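Pectate lyase (Bacillus subtilis, PDB 5AMV) cleaves pectate (polygalacturonate) by calcium-dependent beta-elimination, giving oligosaccharides with unsaturated galacturonosyl groups at their non-reducing ends. Local coordinates at residues Q146-N151 with T187-T192; G46-T51 with M122-A127; D80-L85 with R110-K115; K87-Y92 with K213-K218. All blocks are in the same frame, centred on the assembly; numbering follows the deposited sequence. Where two conformers were deposited one is given.

Interaction 1: residues Q146-N151 with T187-T192; sequences QIKSDN and TINGGT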
# COMPACT_ATOMS: atom_id res chain seq x y z
N GLN A 146 -7.00 3.20 7.64
CA GLN A 146 -5.95 4.19 7.93
C GLN A 146 -5.39 3.91 9.32
O GLN A 146 -6.16 3.68 10.25
CB GLN A 146 -6.50 5.64 7.85
CG GLN A 146 -5.40 6.62 8.18
CD GLN A 146 -5.71 8.08 7.92
OE1 GLN A 146 -4.95 8.76 7.20
NE2 GLN A 146 -6.80 8.60 8.52
N ILE A 147 -4.07 3.88 9.45
CA ILE A 147 -3.45 3.64 10.74
C ILE A 147 -2.61 4.85 11.11
O ILE A 147 -1.56 5.09 10.51
CB ILE A 147 -2.60 2.30 10.79
CG1 ILE A 147 -3.40 1.12 10.26
CG2 ILE A 147 -2.11 2.08 12.23
CD1 ILE A 147 -2.51 -0.12 9.84
N LYS A 148 -3.08 5.63 12.09
CA LYS A 148 -2.33 6.78 12.62
C LYS A 148 -1.78 6.46 14.00
O LYS A 148 -1.01 7.24 14.56
CB LYS A 148 -3.25 8.02 12.75
CG LYS A 148 -4.02 8.33 11.48
CD LYS A 148 -4.81 9.68 11.54
CE LYS A 148 -5.96 9.61 12.54
NZ LYS A 148 -6.65 10.95 12.70
N SER A 149 -2.16 5.30 14.51
CA SER A 149 -1.92 4.92 15.89
C SER A 149 -0.71 3.99 16.02
O SER A 149 -0.04 3.64 15.02
CB SER A 149 -3.17 4.19 16.38
OG SER A 149 -3.40 3.05 15.55
N ASP A 150 -0.43 3.57 17.25
CA ASP A 150 0.64 2.62 17.53
C ASP A 150 0.12 1.23 17.80
O ASP A 150 -0.90 1.06 18.47
CB ASP A 150 1.46 3.09 18.75
CG ASP A 150 2.71 2.23 19.02
OD1 ASP A 150 3.74 2.50 18.35
OD2 ASP A 150 2.72 1.33 19.90
N ASN A 151 0.86 0.24 17.32
CA ASN A 151 0.74 -1.15 17.78
C ASN A 151 -0.47 -1.84 17.15
O ASN A 151 -1.49 -2.10 17.79
CB ASN A 151 0.70 -1.25 19.31
CG ASN A 151 0.88 -2.67 19.79
OD1 ASN A 151 1.57 -3.46 19.14
ND2 ASN A 151 0.29 -3.00 20.94
N THR A 187 -3.41 2.74 4.56
CA THR A 187 -2.65 3.95 4.59
C THR A 187 -2.05 4.09 6.00
O THR A 187 -2.80 4.27 6.95
CB THR A 187 -3.56 5.19 4.30
OG1 THR A 187 -4.29 5.03 3.07
CG2 THR A 187 -2.71 6.44 4.26
N ILE A 188 -0.72 4.03 6.13
CA ILE A 188 -0.08 4.27 7.43
C ILE A 188 0.30 5.71 7.50
O ILE A 188 1.21 6.14 6.78
CB ILE A 188 1.14 3.34 7.64
CG1 ILE A 188 0.73 1.89 7.37
CG2 ILE A 188 1.70 3.53 9.07
CD1 ILE A 188 1.92 0.85 7.46
N ASN A 189 -0.45 6.49 8.27
CA ASN A 189 -0.28 7.93 8.28
C ASN A 189 0.17 8.32 9.69
O ASN A 189 -0.65 8.56 10.54
CB ASN A 189 -1.62 8.58 7.87
CG ASN A 189 -1.64 10.07 8.06
OD1 ASN A 189 -0.60 10.70 8.22
ND2 ASN A 189 -2.85 10.65 8.02
N GLY A 190 1.49 8.33 9.93
CA GLY A 190 2.03 8.55 11.26
C GLY A 190 2.03 7.30 12.12
O GLY A 190 2.53 7.32 13.24
N GLY A 191 1.44 6.20 11.62
CA GLY A 191 1.33 4.98 12.41
C GLY A 191 2.69 4.35 12.71
O GLY A 191 3.66 4.46 11.93
N THR A 192 2.76 3.69 13.85
CA THR A 192 4.02 3.14 14.33
C THR A 192 3.78 1.75 14.93
O THR A 192 2.71 1.46 15.46
CB THR A 192 4.69 4.05 15.44
OG1 THR A 192 3.72 4.40 16.45
CG2 THR A 192 5.26 5.34 14.86
O HOH W 1 -0.35 9.69 13.63
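Ile-147 and Asn-189 lead the backbone bonding between two neighbouring parallel strands. Ile-147 N donates to Thr-187 O at 2.8 Å, and Ile-147 O takes Asn-189 N at 2.9 Å. Past a loop the pairing resumes one residue out of step: Thr-192 N binds Ser-149 O and Asn-151 N binds Thr-192 O. Gly-191 lies against Ile-147 O, where a CB would clash.

Two side-chain hydrogen bonds add to these. Gln-146, its CG anti to the backbone N (chi1 179°), extends until OE1 receives Asn-189 ND2 at 2.9 Å. The acceptor lies in the Asn-189 amide plane, whereas ND2 stands above the Gln-146 carbonyl plane, the two amides being turned 45° apart. Gln-146 NE2 in turn donates to the carboxylate oxygen Asp-124 OD1. An alanine at Gln-146 would probably leave Asn-189 ND2 and Asp-124 OD1 each without this partner. Farther on, Thr-192 OG1 donates to the anti lone pair of Asp-150 OD1 at 2.7 Å, the side chains crossing at about a right angle; His-193 ND1 also bonds this oxygen.

A water donates to Lys-148 O at 2.7 Å and weakly to Asn-189 O.

Thr-187 OG1 is hydrogen-bonded to OD2 of the calcium ligand Asp-184. Ile-147 and Ile-188 point to the buried face and meet Ile-194. Such parallel stacking of successive coils is typical of the parallel beta-helix of polysaccharide lyase family 1.

Interaction 2: residues G46-T51 with M122-A127; sequences GKETNT and MVDIPA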
# COMPACT_ATOMS: atom_id res chain seq x y z
N GLY A 46 -14.57 1.23 17.15
CA GLY A 46 -14.86 2.40 17.98
C GLY A 46 -14.07 3.63 17.55
O GLY A 46 -13.66 3.77 16.39
N LYS A 47 -13.84 4.53 18.51
CA LYS A 47 -13.22 5.83 18.21
C LYS A 47 -11.75 5.64 17.86
O LYS A 47 -11.14 4.67 18.29
CB LYS A 47 -13.33 6.76 19.41
CG LYS A 47 -14.74 7.26 19.72
CD LYS A 47 -14.74 7.99 21.05
CE LYS A 47 -16.10 8.57 21.35
NZ LYS A 47 -16.34 8.54 22.83
N GLU A 48 -11.20 6.57 17.06
CA GLU A 48 -9.81 6.50 16.63
C GLU A 48 -8.86 6.46 17.84
O GLU A 48 -7.72 6.03 17.72
CB GLU A 48 -9.46 7.63 15.64
CG GLU A 48 -9.37 9.05 16.23
CD GLU A 48 -8.97 10.09 15.18
OE1 GLU A 48 -9.84 10.57 14.43
OE2 GLU A 48 -7.77 10.44 15.11
N THR A 49 -9.37 6.91 18.99
CA THR A 49 -8.61 6.96 20.26
C THR A 49 -8.90 5.80 21.20
O THR A 49 -8.46 5.82 22.36
CB THR A 49 -8.95 8.27 21.03
OG1 THR A 49 -10.38 8.44 21.03
CG2 THR A 49 -8.31 9.50 20.36
N ASN A 50 -9.66 4.81 20.74
CA ASN A 50 -9.98 3.59 21.51
C ASN A 50 -8.77 2.64 21.63
O ASN A 50 -8.59 1.70 20.82
CB ASN A 50 -11.17 2.88 20.85
CG ASN A 50 -11.53 1.57 21.51
OD1 ASN A 50 -11.15 1.30 22.66
ND2 ASN A 50 -12.27 0.74 20.80
N THR A 51 -7.93 2.90 22.65
CA THR A 51 -6.68 2.14 22.86
C THR A 51 -6.84 0.81 23.62
O THR A 51 -5.87 0.08 23.85
CB THR A 51 -5.68 3.00 23.61
OG1 THR A 51 -6.25 3.31 24.89
CG2 THR A 51 -5.42 4.30 22.88
N MET A 122 -13.33 4.87 4.33
CA MET A 122 -12.13 5.01 5.13
C MET A 122 -12.47 4.83 6.61
O MET A 122 -13.37 5.45 7.11
CB MET A 122 -11.47 6.36 4.88
CG MET A 122 -9.98 6.34 5.24
SD MET A 122 -9.18 7.87 4.76
CE MET A 122 -9.42 7.93 3.02
N VAL A 123 -11.72 3.95 7.29
CA VAL A 123 -11.88 3.80 8.76
C VAL A 123 -10.51 3.85 9.41
O VAL A 123 -9.53 3.29 8.85
CB VAL A 123 -12.62 2.50 9.18
CG1 VAL A 123 -14.10 2.64 8.81
CG2 VAL A 123 -11.94 1.22 8.54
N ASP A 124 -10.44 4.46 10.59
CA ASP A 124 -9.20 4.52 11.37
C ASP A 124 -9.09 3.33 12.29
O ASP A 124 -10.05 2.94 12.97
CB ASP A 124 -9.08 5.80 12.19
CG ASP A 124 -8.98 7.08 11.31
OD1 ASP A 124 -8.64 7.04 10.10
OD2 ASP A 124 -9.27 8.16 11.85
N ILE A 125 -7.89 2.75 12.29
CA ILE A 125 -7.60 1.62 13.16
C ILE A 125 -6.92 2.15 14.43
O ILE A 125 -5.80 2.71 14.36
CB ILE A 125 -6.68 0.57 12.48
CG1 ILE A 125 -7.14 0.31 11.01
CG2 ILE A 125 -6.62 -0.70 13.37
CD1 ILE A 125 -8.64 -0.17 10.82
N PRO A 126 -7.59 2.03 15.59
CA PRO A 126 -7.00 2.58 16.81
C PRO A 126 -5.89 1.70 17.34
O PRO A 126 -5.65 0.58 16.86
CB PRO A 126 -8.19 2.58 17.79
CG PRO A 126 -9.00 1.37 17.40
CD PRO A 126 -8.83 1.25 15.87
N ALA A 127 -5.18 2.23 18.34
CA ALA A 127 -4.03 1.55 18.92
C ALA A 127 -4.37 0.20 19.54
O ALA A 127 -5.50 -0.01 20.06
CB ALA A 127 -3.40 2.45 19.99
O HOH W 2 -11.57 4.50 14.58
O HOH W 3 -5.99 4.84 19.14
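Glu-48 and Asp-124 lie side by side and point the same way, two acidic side chains whose carboxylate planes are turned 84° apart. Their CB atoms approach to 3.9 Å, and Glu-48 OE1 stands 3.6 Å from Asp-124 OD2. The Glu-48 CG sits between its own backbone N and carbonyl carbon (chi1 71°), which starts the extended chain alongside Asp-124. This closeness of like charges is probably eased by Lys-148, which forms a salt bridge with Glu-48 OE2 and a long, weak ion pair with Asp-124 OD2; Asp-124 OD1 accepts from Gln-146 NE2.

Pro-126 presents its ring to the bend formed by 47-50. Its CB is 3.2 Å from Asn-50 O and 3.5 Å from Glu-48 O, so that two carbonyl oxygens of the turn rest against the CB of the proline. The bend is a type I turn closed by Asn-50 N to Lys-47 O, and Asn-50 is itself the centre of an inverse gamma turn, with ND2 bonded to Leu-45 O. In the parallel beta-helix this turn leaves helix 38-45 and packs on the chain emerging from 122-124, the outermost strand of a four-stranded parallel sheet; Leu-45 of that helix also touches Pro-126.

Beyond the proline, Thr-51 CG2 meets Ala-127 CB at 4.0 Å. No direct hydrogen bond crosses between the segments, and two waters span them instead. One donates to both Gly-46 O and Asp-124 O. The other donates to Glu-48 O and accepts from Ala-127 N at 2.8 Å.

Interaction 3: residues D80-L85 with R110-K115; sequences DPEYDL and RARSQK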
# COMPACT_ATOMS: atom_id res chain seq x y z
N ASP A 80 -22.28 14.69 -5.50
CA ASP A 80 -22.91 15.97 -5.07
C ASP A 80 -23.90 16.36 -6.14
O ASP A 80 -23.62 16.26 -7.31
CB ASP A 80 -21.83 17.05 -4.93
CG ASP A 80 -22.39 18.35 -4.38
OD1 ASP A 80 -22.48 18.44 -3.13
OD2 ASP A 80 -22.70 19.24 -5.20
N PRO A 81 -25.05 16.94 -5.73
CA PRO A 81 -26.03 17.37 -6.75
C PRO A 81 -25.48 18.28 -7.85
O PRO A 81 -26.02 18.30 -8.99
CB PRO A 81 -27.09 18.14 -5.93
CG PRO A 81 -27.04 17.44 -4.61
CD PRO A 81 -25.59 17.05 -4.36
N GLU A 82 -24.46 19.08 -7.51
CA GLU A 82 -23.92 20.03 -8.48
C GLU A 82 -22.76 19.49 -9.32
O GLU A 82 -22.33 20.14 -10.26
CB GLU A 82 -23.44 21.28 -7.78
CG GLU A 82 -24.59 22.15 -7.22
CD GLU A 82 -24.06 23.28 -6.36
OE1 GLU A 82 -23.36 24.21 -6.87
OE2 GLU A 82 -24.30 23.22 -5.15
N TYR A 83 -22.24 18.33 -8.97
CA TYR A 83 -21.09 17.81 -9.71
C TYR A 83 -21.52 17.09 -10.98
O TYR A 83 -22.50 16.34 -10.96
CB TYR A 83 -20.31 16.86 -8.82
CG TYR A 83 -19.20 16.12 -9.56
CD1 TYR A 83 -17.97 16.75 -9.84
CD2 TYR A 83 -19.38 14.81 -9.94
CE1 TYR A 83 -16.95 16.04 -10.50
CE2 TYR A 83 -18.38 14.08 -10.57
CZ TYR A 83 -17.17 14.70 -10.84
OH TYR A 83 -16.17 13.97 -11.47
N ASP A 84 -20.80 17.35 -12.07
CA ASP A 84 -21.00 16.63 -13.32
C ASP A 84 -19.66 16.53 -14.00
O ASP A 84 -18.95 17.55 -14.21
CB ASP A 84 -21.99 17.36 -14.20
CG ASP A 84 -22.21 16.66 -15.54
OD1 ASP A 84 -22.98 15.68 -15.56
OD2 ASP A 84 -21.63 17.13 -16.55
N LEU A 85 -19.26 15.29 -14.29
CA LEU A 85 -17.92 15.05 -14.88
C LEU A 85 -17.71 15.88 -16.16
O LEU A 85 -16.67 16.51 -16.34
CB LEU A 85 -17.64 13.56 -15.13
CG LEU A 85 -16.30 13.20 -15.77
CD1 LEU A 85 -15.07 13.75 -14.95
CD2 LEU A 85 -16.19 11.68 -16.04
N ARG A 110 -16.93 18.34 -6.70
CA ARG A 110 -16.16 17.07 -6.73
C ARG A 110 -15.63 16.74 -5.33
O ARG A 110 -15.67 15.57 -4.87
CB ARG A 110 -14.98 17.18 -7.74
CG ARG A 110 -14.28 15.77 -7.98
CD ARG A 110 -12.79 15.95 -8.37
NE ARG A 110 -12.08 16.67 -7.29
CZ ARG A 110 -11.72 16.16 -6.11
NH1 ARG A 110 -11.92 14.88 -5.80
NH2 ARG A 110 -11.14 16.97 -5.21
N ALA A 111 -15.08 17.74 -4.65
CA ALA A 111 -14.53 17.49 -3.32
C ALA A 111 -15.62 17.00 -2.35
O ALA A 111 -15.39 16.08 -1.58
CB ALA A 111 -13.83 18.76 -2.77
N ARG A 112 -16.80 17.63 -2.42
CA ARG A 112 -17.93 17.17 -1.58
C ARG A 112 -18.30 15.73 -1.89
O ARG A 112 -18.58 14.92 -0.96
CB ARG A 112 -19.15 18.11 -1.71
CG ARG A 112 -18.87 19.47 -1.05
CD ARG A 112 -20.16 20.35 -0.99
NE ARG A 112 -20.82 20.58 -2.28
CZ ARG A 112 -20.61 21.62 -3.09
NH1 ARG A 112 -19.72 22.56 -2.76
NH2 ARG A 112 -21.27 21.68 -4.25
N SER A 113 -18.33 15.41 -3.19
CA SER A 113 -18.63 14.06 -3.62
C SER A 113 -17.62 13.05 -3.03
O SER A 113 -18.01 12.01 -2.48
CB SER A 113 -18.58 13.98 -5.16
OG SER A 113 -19.48 14.96 -5.69
N GLN A 114 -16.35 13.39 -3.17
CA GLN A 114 -15.27 12.57 -2.63
C GLN A 114 -15.42 12.39 -1.11
O GLN A 114 -15.23 11.29 -0.58
CB GLN A 114 -13.94 13.23 -2.99
CG GLN A 114 -12.78 12.30 -2.81
CD GLN A 114 -11.51 12.88 -3.30
OE1 GLN A 114 -11.19 14.06 -3.04
NE2 GLN A 114 -10.76 12.07 -4.04
N LYS A 115 -15.78 13.47 -0.41
CA LYS A 115 -15.90 13.35 1.03
C LYS A 115 -17.08 12.45 1.43
O LYS A 115 -17.01 11.73 2.40
CB LYS A 115 -15.96 14.74 1.67
CG LYS A 115 -14.58 15.45 1.65
CD LYS A 115 -14.72 16.93 1.96
CE LYS A 115 -13.37 17.64 2.06
NZ LYS A 115 -13.03 18.44 0.85
O HOH W 4 -20.69 23.47 -6.59
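Asp-80 and Ser-113 bring the backbones closest, their CA atoms 4.9 Å apart, where a type I turn from Asp-80 to Tyr-83 packs against helix 105-121. Asp-80 N donates to Ser-113 OG at 2.8 Å, and the same hydroxyl is bonded to Ala-109 O one helical turn back.

Arg-112 grips the Asp-80 carboxylate side-on with two nitrogens. NE reaches OD1 at 2.8 Å in a nearly straight bond (171°), while NH2 reaches OD2 at 3.0 Å. Both oxygens lie close to the guanidinium plane, but the nitrogens come from above the carboxylate plane, as the two groups are turned 63° apart. With CG anti to the backbone N (chi1 -175°), the Asp-80 carboxylate is carried to Arg-112. Asp-80 OD2 also takes Glu-82 N in an Asx turn; this donor and Arg-112 NH2 arrive from opposite faces of the carboxylate.

Glu-82 adds a second acid: its OE2 stands 3.5 Å from Arg-112 NH2, a longer salt bridge, and a water donates to Glu-82 OE1 and accepts from Arg-112 NH2.

On the inner side the Tyr-83 ring runs alongside Arg-110, CE1 being 3.6 Å from Arg-110 CB. The Arg-110 guanidinium turns away to Phe-166 O, Gln-114 and Glu-107, and the Tyr-83 ring also meets Phe-166.

With one arginine held between two acids, and one acid gripped by two nitrogens and a backbone N-H, the turn is fixed to the helix by a charge network that would be expected to keep Asp-80 ionised.

Interaction 4: residues K87-Y92 with K213-K218; sequences KYLKAY and KYYGRK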
# COMPACT_ATOMS: atom_id res chain seq x y z
N LYS A 87 -19.07 18.74 -17.01
CA LYS A 87 -18.85 20.15 -16.63
C LYS A 87 -17.47 20.34 -15.98
O LYS A 87 -16.80 21.35 -16.22
CB LYS A 87 -19.96 20.66 -15.71
CG LYS A 87 -21.31 20.81 -16.43
CD LYS A 87 -22.37 21.29 -15.45
CE LYS A 87 -23.77 21.24 -16.10
NZ LYS A 87 -24.80 21.72 -15.15
N TYR A 88 -17.03 19.34 -15.21
CA TYR A 88 -15.74 19.43 -14.53
C TYR A 88 -14.65 19.44 -15.60
O TYR A 88 -13.72 20.26 -15.56
CB TYR A 88 -15.59 18.22 -13.62
CG TYR A 88 -14.31 18.23 -12.81
CD1 TYR A 88 -13.11 17.72 -13.34
CD2 TYR A 88 -14.32 18.75 -11.52
CE1 TYR A 88 -11.93 17.71 -12.54
CE2 TYR A 88 -13.17 18.73 -10.74
CZ TYR A 88 -11.98 18.22 -11.27
OH TYR A 88 -10.84 18.23 -10.48
N LEU A 89 -14.77 18.55 -16.59
CA LEU A 89 -13.78 18.46 -17.67
C LEU A 89 -13.70 19.77 -18.46
O LEU A 89 -12.59 20.26 -18.77
CB LEU A 89 -14.13 17.30 -18.59
CG LEU A 89 -13.87 15.92 -17.97
CD1 LEU A 89 -14.40 14.79 -18.89
CD2 LEU A 89 -12.38 15.69 -17.70
N LYS A 90 -14.85 20.34 -18.79
CA LYS A 90 -14.85 21.65 -19.43
C LYS A 90 -14.25 22.75 -18.54
O LYS A 90 -13.45 23.59 -19.00
CB LYS A 90 -16.26 22.06 -19.85
CG LYS A 90 -16.26 23.23 -20.83
CD LYS A 90 -17.71 23.45 -21.30
CE LYS A 90 -17.77 24.44 -22.47
NZ LYS A 90 -18.00 25.80 -21.95
N ALA A 91 -14.60 22.75 -17.26
CA ALA A 91 -14.10 23.79 -16.35
C ALA A 91 -12.59 23.85 -16.25
O ALA A 91 -12.00 24.94 -16.12
CB ALA A 91 -14.72 23.64 -14.92
N TYR A 92 -11.94 22.68 -16.26
CA TYR A 92 -10.53 22.64 -15.92
C TYR A 92 -9.62 22.18 -17.08
O TYR A 92 -8.44 21.86 -16.86
CB TYR A 92 -10.33 21.79 -14.64
CG TYR A 92 -11.21 22.34 -13.54
CD1 TYR A 92 -11.07 23.68 -13.13
CD2 TYR A 92 -12.21 21.55 -12.96
CE1 TYR A 92 -11.90 24.23 -12.14
CE2 TYR A 92 -13.06 22.07 -11.99
CZ TYR A 92 -12.91 23.42 -11.58
OH TYR A 92 -13.75 23.91 -10.63
N LYS A 213 -9.02 8.03 -20.82
CA LYS A 213 -8.05 9.09 -20.61
C LYS A 213 -8.73 10.42 -20.82
O LYS A 213 -9.49 10.59 -21.77
CB LYS A 213 -6.89 9.00 -21.62
CG LYS A 213 -5.91 7.88 -21.38
CD LYS A 213 -4.87 7.83 -22.50
CE LYS A 213 -3.56 7.38 -21.89
NZ LYS A 213 -2.53 7.02 -22.91
N TYR A 214 -8.43 11.38 -19.95
CA TYR A 214 -8.95 12.73 -20.09
C TYR A 214 -7.77 13.65 -20.04
O TYR A 214 -6.91 13.50 -19.17
CB TYR A 214 -9.95 13.09 -18.96
CG TYR A 214 -11.19 12.22 -18.88
CD1 TYR A 214 -11.96 11.96 -20.02
CD2 TYR A 214 -11.60 11.69 -17.65
CE1 TYR A 214 -13.11 11.18 -19.93
CE2 TYR A 214 -12.73 10.90 -17.56
CZ TYR A 214 -13.49 10.64 -18.69
OH TYR A 214 -14.60 9.86 -18.58
N TYR A 215 -7.70 14.60 -20.99
CA TYR A 215 -6.53 15.46 -21.15
C TYR A 215 -5.30 14.59 -21.44
O TYR A 215 -4.17 14.91 -21.04
CB TYR A 215 -6.28 16.30 -19.90
CG TYR A 215 -7.47 17.02 -19.26
CD1 TYR A 215 -8.49 17.62 -20.04
CD2 TYR A 215 -7.55 17.15 -17.87
CE1 TYR A 215 -9.57 18.28 -19.42
CE2 TYR A 215 -8.61 17.81 -17.26
CZ TYR A 215 -9.61 18.37 -18.03
OH TYR A 215 -10.62 19.03 -17.39
N GLY A 216 -5.55 13.47 -22.11
CA GLY A 216 -4.53 12.49 -22.42
C GLY A 216 -3.98 11.66 -21.27
O GLY A 216 -3.01 10.92 -21.47
N ARG A 217 -4.61 11.76 -20.08
CA ARG A 217 -4.10 11.11 -18.87
C ARG A 217 -5.12 10.11 -18.33
O ARG A 217 -6.32 10.40 -18.27
CB ARG A 217 -3.71 12.13 -17.78
CG ARG A 217 -2.64 13.21 -18.14
CD ARG A 217 -1.22 12.64 -18.42
NE ARG A 217 -0.54 12.05 -17.25
CZ ARG A 217 0.55 11.28 -17.34
NH1 ARG A 217 1.08 11.00 -18.52
NH2 ARG A 217 1.11 10.78 -16.25
N LYS A 218 -4.63 8.93 -17.93
CA LYS A 218 -5.45 7.85 -17.33
C LYS A 218 -6.34 8.44 -16.26
O LYS A 218 -5.83 9.10 -15.37
CB LYS A 218 -4.54 6.79 -16.66
CG LYS A 218 -5.27 5.51 -16.19
CD LYS A 218 -4.50 4.74 -15.07
CE LYS A 218 -3.66 3.54 -15.54
NZ LYS A 218 -3.09 2.64 -14.40
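Leu-89 lays CD1 over one face of the Tyr-214 ring, above its centre: the methyl lies 3.9 Å from the centroid and 12° off the ring normal, a CH-pi contact. Its other branch, CD2, touches Tyr-214 CB at 3.8 Å and also reaches Tyr-215 CZ at 3.9 Å, so one leucine fills the angle between two tyrosines. Leu-89 CG is anti to the carbonyl carbon (chi1 -73°), and from there the two methyls spread over this pair. The Leu-89 and Tyr-214 side chains cross at about a right angle. The opposing segment is a beta hairpin, 213-214 with 217-218, whose type I' turn places Tyr-215 at positive phi (60°), with Gly-216 next.

Tyr-215 reaches toward the helix 85-92 and ends in a hydrogen bond. Its OH donates to Leu-89 O at 2.7 Å, in the plane of that carbonyl and on a lone pair, with the oxygen at the edge of the tyrosine ring. The hydroxyl also packs near Tyr-92, 3.3 Å from its carbonyl carbon C. The Tyr-215 ring meets Trp-169 edge-to-face. A phenylalanine in place of Tyr-215 would probably leave the helix carbonyl Leu-89 O without this donor.

Behind this contact Tyr-88 OH is bonded to Glu-107 OE1, and Tyr-92 OH to Ser-103 O and Glu-107 N. The same hairpin carries Arg-217, which makes a weak hydrogen bond to the bound galacturonate. The contact is thus mainly apolar and aromatic, with a single polar tie to a helix carbonyl, and joins the helix to a hairpin that reaches the glycan pocket.

How the interactions relate
From the N terminus, interaction 2 opens first, at 46-51, and closes at 122-127, after the helical excursion that holds all of interaction 3 (80-85 with 110-115), which is nested inside it. Interaction 4 opens within that excursion at 87-92 and closes only at 213-218, so it crosses both interaction 2 and interaction 3. Interaction 1 (146-151 with 187-192) follows interaction 2 in series and lies inside the loop that interaction 4 closes. Interactions 1 and 2 touch through Lys-148 with Glu-48 and share the sheet of strands 122-124 and 144-147. Interactions 3 and 4 touch through Tyr-83 with Tyr-88, and Leu-85 with Tyr-214 joins the helical excursion to the hairpin.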